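Local coordinates for nitrate regulatory protein (Klebsiella oxytoca, PDB 4AKK), which responds to nitrate and nitrite by binding the terminator site in the nasF operon leader RNA, causing transcription antitermination and switching on nasFEDCBA expression, at residues E251-S256 / R294-L299; Q261-A266 / L280-A285. One frame throughout, in Å; residues are numbered along the deposited sequence.

Contact 1: residues E251-S256 / R294-L299; sequences EQCQAS and RGVEEL
Cys253 and Val296 meet in a small apolar contact inside the all-helical NIT nitrate-sensing region, where the C-terminal end of helix 243-252 packs against the middle of the long helix 277-312. A single methyl, Val296 CG2, does all the touching from its side. Cys253 SG comes to 3.8 Å from it, and Gln252 CB lies at 4.2 Å from the same CG2 carbon. The valine torsion explains the choice of branch: with CG1 anti to the backbone N (chi1 171°), CG2 sits beside that N and faces the incoming helix end. Only 85 Å² is buried in total. Leu248 of helix 243-252 also packs on Val296, and Phe192 of helix 180-212 covers it further.

Polar interactions run within each segment or to neighbours. Cys253 is where the chain leaves helical geometry, and the backbone O of Gln252 is taken by the side-chain NE2 of Gln292, which ties the helix end to helix 277-312. Arg294 NH1 meets Glu297 OE1 at 2.8 Å, from above the carboxylate plane and within its own guanidinium plane, while Arg294 NE pairs with Glu298 OE2 at 3.4 Å in the same salt-bridge network, with Ser67 bonded to both Arg294 and Glu297. Past the helix end, Gln254 NE2 donates a hydrogen bond back to Glu251 O at 2.8 Å, nearly straight at 170° and on a lone pair in the carbonyl plane.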
loop_
_atom_site.group_PDB
_atom_site.type_symbol
_atom_site.label_atom_id
_atom_site.label_comp_id
_atom_site.label_asym_id
_atom_site.label_seq_id
_atom_site.Cartn_x
_atom_site.Cartn_y
_atom_site.Cartn_z
ATOM N N GLU A 251 25.944 2.376 14.175
ATOM C CA GLU A 251 26.998 2.805 15.088
ATOM C C GLU A 251 26.557 3.962 15.996
ATOM O O GLU A 251 26.805 3.937 17.203
ATOM C CB GLU A 251 28.255 3.190 14.298
ATOM C CG GLU A 251 28.772 2.082 13.370
ATOM C CD GLU A 251 29.948 2.523 12.496
ATOM O OE1 GLU A 251 29.900 3.645 11.941
ATOM O OE2 GLU A 251 30.917 1.742 12.358
ATOM N N GLN A 252 25.896 4.963 15.416
ATOM C CA GLN A 252 25.516 6.178 16.146
ATOM C C GLN A 252 24.241 6.058 16.988
ATOM O O GLN A 252 24.068 6.787 17.959
ATOM C CB GLN A 252 25.355 7.356 15.179
ATOM C CG GLN A 252 26.641 7.821 14.523
ATOM C CD GLN A 252 27.463 8.719 15.428
ATOM O OE1 GLN A 252 27.081 9.859 15.706
ATOM N NE2 GLN A 252 28.604 8.211 15.888
ATOM N N CYS A 253 23.345 5.153 16.618
ATOM C CA CYS A 253 22.029 5.121 17.248
ATOM C C CYS A 253 21.719 3.785 17.894
ATOM O O CYS A 253 20.616 3.262 17.752
ATOM C CB CYS A 253 20.953 5.458 16.226
ATOM S SG CYS A 253 21.212 7.028 15.391
ATOM N N GLN A 254 22.697 3.244 18.609
ATOM C CA GLN A 254 22.546 1.960 19.279
ATOM C C GLN A 254 21.453 1.987 20.345
ATOM O O GLN A 254 21.144 3.038 20.914
ATOM C CB GLN A 254 23.881 1.535 19.891
ATOM C CG GLN A 254 25.032 1.591 18.893
ATOM C CD GLN A 254 26.367 1.220 19.509
ATOM O OE1 GLN A 254 26.444 0.337 20.366
ATOM N NE2 GLN A 254 27.428 1.894 19.077
ATOM N N ALA A 255 20.867 0.821 20.602
ATOM C CA ALA A 255 19.816 0.687 21.603
ATOM C C ALA A 255 20.281 1.190 22.974
ATOM O O ALA A 255 21.461 1.075 23.322
ATOM C CB ALA A 255 19.358 -0.759 21.694
ATOM N N SER A 256 19.349 1.754 23.739
ATOM C CA SER A 256 19.637 2.261 25.080
ATOM C C SER A 256 19.070 1.342 26.144
ATOM O O SER A 256 17.862 1.092 26.185
ATOM C CB SER A 256 19.036 3.654 25.271
ATOM O OG SER A 256 18.940 3.982 26.652
ATOM N N ARG A 294 19.035 12.689 14.921
ATOM C CA ARG A 294 19.157 13.920 14.139
ATOM C C ARG A 294 20.482 13.955 13.368
ATOM O O ARG A 294 20.519 14.343 12.203
ATOM C CB ARG A 294 19.017 15.159 15.038
ATOM C CG ARG A 294 19.175 16.494 14.298
ATOM C CD ARG A 294 18.194 16.613 13.130
ATOM N NE ARG A 294 18.360 17.853 12.362
ATOM C CZ ARG A 294 17.738 18.107 11.213
ATOM N NH1 ARG A 294 16.891 17.218 10.715
ATOM N NH2 ARG A 294 17.945 19.252 10.565
ATOM N N GLY A 295 21.564 13.533 14.016
ATOM C CA GLY A 295 22.868 13.485 13.368
ATOM C C GLY A 295 22.811 12.677 12.088
ATOM O O GLY A 295 23.252 13.125 11.027
ATOM N N VAL A 296 22.237 11.485 12.179
ATOM C CA VAL A 296 22.092 10.639 11.010
ATOM C C VAL A 296 21.171 11.265 9.963
ATOM O O VAL A 296 21.450 11.209 8.766
ATOM C CB VAL A 296 21.578 9.243 11.387
ATOM C CG1 VAL A 296 21.233 8.481 10.146
ATOM C CG2 VAL A 296 22.629 8.490 12.193
ATOM N N GLU A 297 20.075 11.865 10.416
ATOM C CA GLU A 297 19.114 12.465 9.504
ATOM C C GLU A 297 19.750 13.595 8.687
ATOM O O GLU A 297 19.451 13.768 7.500
ATOM C CB GLU A 297 17.914 12.990 10.302
ATOM C CG GLU A 297 16.853 13.688 9.478
ATOM C CD GLU A 297 15.764 14.317 10.352
ATOM O OE1 GLU A 297 16.033 14.646 11.537
ATOM O OE2 GLU A 297 14.635 14.486 9.846
ATOM N N GLU A 298 20.617 14.374 9.328
ATOM C CA GLU A 298 21.325 15.443 8.629
ATOM C C GLU A 298 22.231 14.871 7.535
ATOM O O GLU A 298 22.405 15.482 6.477
ATOM C CB GLU A 298 22.128 16.300 9.616
ATOM C CG GLU A 298 21.249 17.057 10.601
ATOM C CD GLU A 298 22.034 17.962 11.528
ATOM O OE1 GLU A 298 23.154 17.584 11.929
ATOM O OE2 GLU A 298 21.521 19.052 11.865
ATOM N N LEU A 299 22.787 13.689 7.778
ATOM C CA LEU A 299 23.639 13.053 6.785
ATOM C C LEU A 299 22.807 12.642 5.578
ATOM O O LEU A 299 23.234 12.784 4.425
ATOM C CB LEU A 299 24.348 11.825 7.364
ATOM C CG LEU A 299 24.959 10.903 6.293
ATOM C CD1 LEU A 299 26.174 11.543 5.619
ATOM C CD2 LEU A 299 25.323 9.526 6.842
#

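Contact 2: residues Q261-A266 / L280-A285; sequences QLRRVA and LRWFCA
Leu262 lies along the edge of the Trp282 indole, and this pair makes most of the contact between helix 257-267 and helix 277-312. The closest approach is Leu262 CB to Trp282 CE3, at 3.5 Å, with CZ3 of the same ring 3.8 Å from that CB. Farther out on the leucine, CD1 stays near the ring plane and reaches back to Trp282 CA at 3.9 Å, so the two side chains pass each other in opposite directions. Arg263 adds its aliphatic part at the far end of the six-membered ring: its CG is 4.1 Å from Trp282 CH2, again at the edge. The arginine chain crosses the indole at about a right angle and leaves its guanidinium plane tilted 52° from the ring.

With CG anti to the backbone N (chi1 168°) and the ring turned about CB-CG, the indole comes nearer to helix 257-267 and presents its benzo edge there. At the ring's other end, NE1 donates to the backbone O of Arg203, fixing how the indole is turned. Extended from CG to NE, Arg263 carries its charge to Glu202, with which NE forms a salt bridge.

Glu202 and Arg203 belong to helix 180-212, whose Ala207 and Phe210 touch the indole, Phe210 with ring planes at about 50°; Trp282 therefore fills the junction of three helices, while helix 217-240 flanks Arg263 through Ile227 and Gln230.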
loop_
_atom_site.group_PDB
_atom_site.type_symbol
_atom_site.label_atom_id
_atom_site.label_comp_id
_atom_site.label_asym_id
_atom_site.label_seq_id
_atom_site.Cartn_x
_atom_site.Cartn_y
_atom_site.Cartn_z
ATOM N N GLN A 261 14.807 -0.299 29.939
ATOM C CA GLN A 261 14.346 -0.608 31.294
ATOM C C GLN A 261 13.146 0.236 31.688
ATOM O O GLN A 261 12.201 -0.251 32.316
ATOM C CB GLN A 261 15.460 -0.369 32.309
ATOM C CG GLN A 261 16.677 -1.246 32.111
ATOM C CD GLN A 261 17.828 -0.829 33.023
ATOM O OE1 GLN A 261 18.033 0.360 33.275
ATOM N NE2 GLN A 261 18.580 -1.804 33.519
ATOM N N LEU A 262 13.203 1.519 31.347
ATOM C CA LEU A 262 12.097 2.417 31.664
ATOM C C LEU A 262 10.831 2.053 30.867
ATOM O O LEU A 262 9.723 2.215 31.356
ATOM C CB LEU A 262 12.509 3.878 31.446
ATOM C CG LEU A 262 13.543 4.394 32.468
ATOM C CD1 LEU A 262 14.079 5.783 32.113
ATOM C CD2 LEU A 262 12.930 4.402 33.847
ATOM N N ARG A 263 11.000 1.543 29.650
ATOM C CA ARG A 263 9.844 1.104 28.870
ATOM C C ARG A 263 9.154 -0.042 29.603
ATOM O O ARG A 263 7.929 -0.068 29.743
ATOM C CB ARG A 263 10.262 0.656 27.471
ATOM C CG ARG A 263 10.599 1.776 26.487
ATOM C CD ARG A 263 11.130 1.141 25.204
ATOM N NE ARG A 263 11.292 2.083 24.104
ATOM C CZ ARG A 263 11.774 1.750 22.910
ATOM N NH1 ARG A 263 12.142 0.498 22.664
ATOM N NH2 ARG A 263 11.893 2.667 21.956
ATOM N N ARG A 264 9.955 -0.981 30.088
ATOM C CA ARG A 264 9.421 -2.135 30.792
ATOM C C ARG A 264 8.694 -1.729 32.065
ATOM O O ARG A 264 7.641 -2.285 32.398
ATOM C CB ARG A 264 10.522 -3.149 31.098
ATOM C CG ARG A 264 10.004 -4.332 31.882
ATOM C CD ARG A 264 11.039 -5.434 32.028
ATOM N NE ARG A 264 10.687 -6.314 33.139
ATOM C CZ ARG A 264 9.625 -7.117 33.153
ATOM N NH1 ARG A 264 8.804 -7.161 32.110
ATOM N NH2 ARG A 264 9.384 -7.877 34.216
ATOM N N VAL A 265 9.245 -0.749 32.774
ATOM C CA VAL A 265 8.577 -0.229 33.967
ATOM C C VAL A 265 7.208 0.369 33.621
ATOM O O VAL A 265 6.193 0.040 34.237
ATOM C CB VAL A 265 9.443 0.837 34.701
ATOM C CG1 VAL A 265 8.622 1.562 35.756
ATOM C CG2 VAL A 265 10.683 0.194 35.322
ATOM N N ALA A 266 7.194 1.263 32.638
ATOM C CA ALA A 266 5.961 1.922 32.233
ATOM C C ALA A 266 4.883 0.911 31.827
ATOM O O ALA A 266 3.692 1.134 32.067
ATOM C CB ALA A 266 6.230 2.903 31.096
ATOM N N LEU A 280 12.236 13.080 34.302
ATOM C CA LEU A 280 13.411 13.793 33.802
ATOM C C LEU A 280 14.468 12.834 33.279
ATOM O O LEU A 280 15.084 13.077 32.240
ATOM C CB LEU A 280 14.005 14.684 34.897
ATOM C CG LEU A 280 13.178 15.913 35.265
ATOM C CD1 LEU A 280 13.868 16.694 36.387
ATOM C CD2 LEU A 280 12.974 16.788 34.029
ATOM N N ARG A 281 14.675 11.739 34.004
ATOM C CA ARG A 281 15.641 10.728 33.598
ATOM C C ARG A 281 15.215 10.184 32.226
ATOM O O ARG A 281 16.026 10.042 31.305
ATOM C CB ARG A 281 15.671 9.614 34.652
ATOM C CG ARG A 281 16.921 8.751 34.658
ATOM C CD ARG A 281 18.092 9.457 35.335
ATOM N NE ARG A 281 17.800 9.825 36.721
ATOM C CZ ARG A 281 18.695 10.340 37.564
ATOM N NH1 ARG A 281 19.944 10.544 37.164
ATOM N NH2 ARG A 281 18.343 10.647 38.809
ATOM N N TRP A 282 13.921 9.907 32.098
ATOM C CA TRP A 282 13.344 9.434 30.844
ATOM C C TRP A 282 13.548 10.474 29.751
ATOM O O TRP A 282 14.089 10.178 28.687
ATOM C CB TRP A 282 11.848 9.174 31.051
ATOM C CG TRP A 282 11.059 8.959 29.785
ATOM C CD1 TRP A 282 10.324 9.887 29.103
ATOM C CD2 TRP A 282 10.907 7.728 29.075
ATOM N NE1 TRP A 282 9.727 9.311 28.010
ATOM C CE2 TRP A 282 10.068 7.984 27.971
ATOM C CE3 TRP A 282 11.393 6.430 29.271
ATOM C CZ2 TRP A 282 9.709 6.994 27.064
ATOM C CZ3 TRP A 282 11.037 5.445 28.365
ATOM C CH2 TRP A 282 10.202 5.733 27.275
ATOM N N PHE A 283 13.124 11.697 30.030
ATOM C CA PHE A 283 13.181 12.766 29.041
ATOM C C PHE A 283 14.605 12.966 28.511
ATOM O O PHE A 283 14.831 13.055 27.301
ATOM C CB PHE A 283 12.643 14.079 29.635
ATOM C CG PHE A 283 12.604 15.212 28.645
ATOM C CD1 PHE A 283 11.507 15.384 27.808
ATOM C CD2 PHE A 283 13.669 16.091 28.533
ATOM C CE1 PHE A 283 11.467 16.426 26.894
ATOM C CE2 PHE A 283 13.639 17.134 27.617
ATOM C CZ PHE A 283 12.539 17.296 26.794
ATOM N N CYS A 284 15.566 13.012 29.428
ATOM C CA CYS A 284 16.948 13.295 29.062
ATOM C C CYS A 284 17.545 12.177 28.239
ATOM O O CYS A 284 18.178 12.432 27.212
ATOM C CB CYS A 284 17.801 13.579 30.305
ATOM S SG CYS A 284 17.368 15.167 31.088
ATOM N N ALA A 285 17.342 10.939 28.683
ATOM C CA ALA A 285 17.784 9.800 27.893
ATOM C C ALA A 285 17.185 9.850 26.486
ATOM O O ALA A 285 17.886 9.612 25.502
ATOM C CB ALA A 285 17.431 8.491 28.589
#

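How the contacts relate
Both contacts hold partners against helix 277-312, contact 1 at its middle and contact 2 nearer its start, with centres about 19 Å apart. Their other halves come from successive helices, 243-252 and 257-267; since 280-285 precedes 294-299, contact 2 is nested in the loop closed by contact 1. Each is partly buried. Contact 1, its centre about 15 Å from the centre of the chain against about 20 Å, rests on one mid-helix methyl meeting a helix C-terminus; contact 2 buries more than twice the surface against an indole edge. The touching is apolar in both, but the polar ties differ: Gln292 of helix 277-312 itself bonds the Gln252 carbonyl, whereas helix 180-212 holds Arg263 and Trp282.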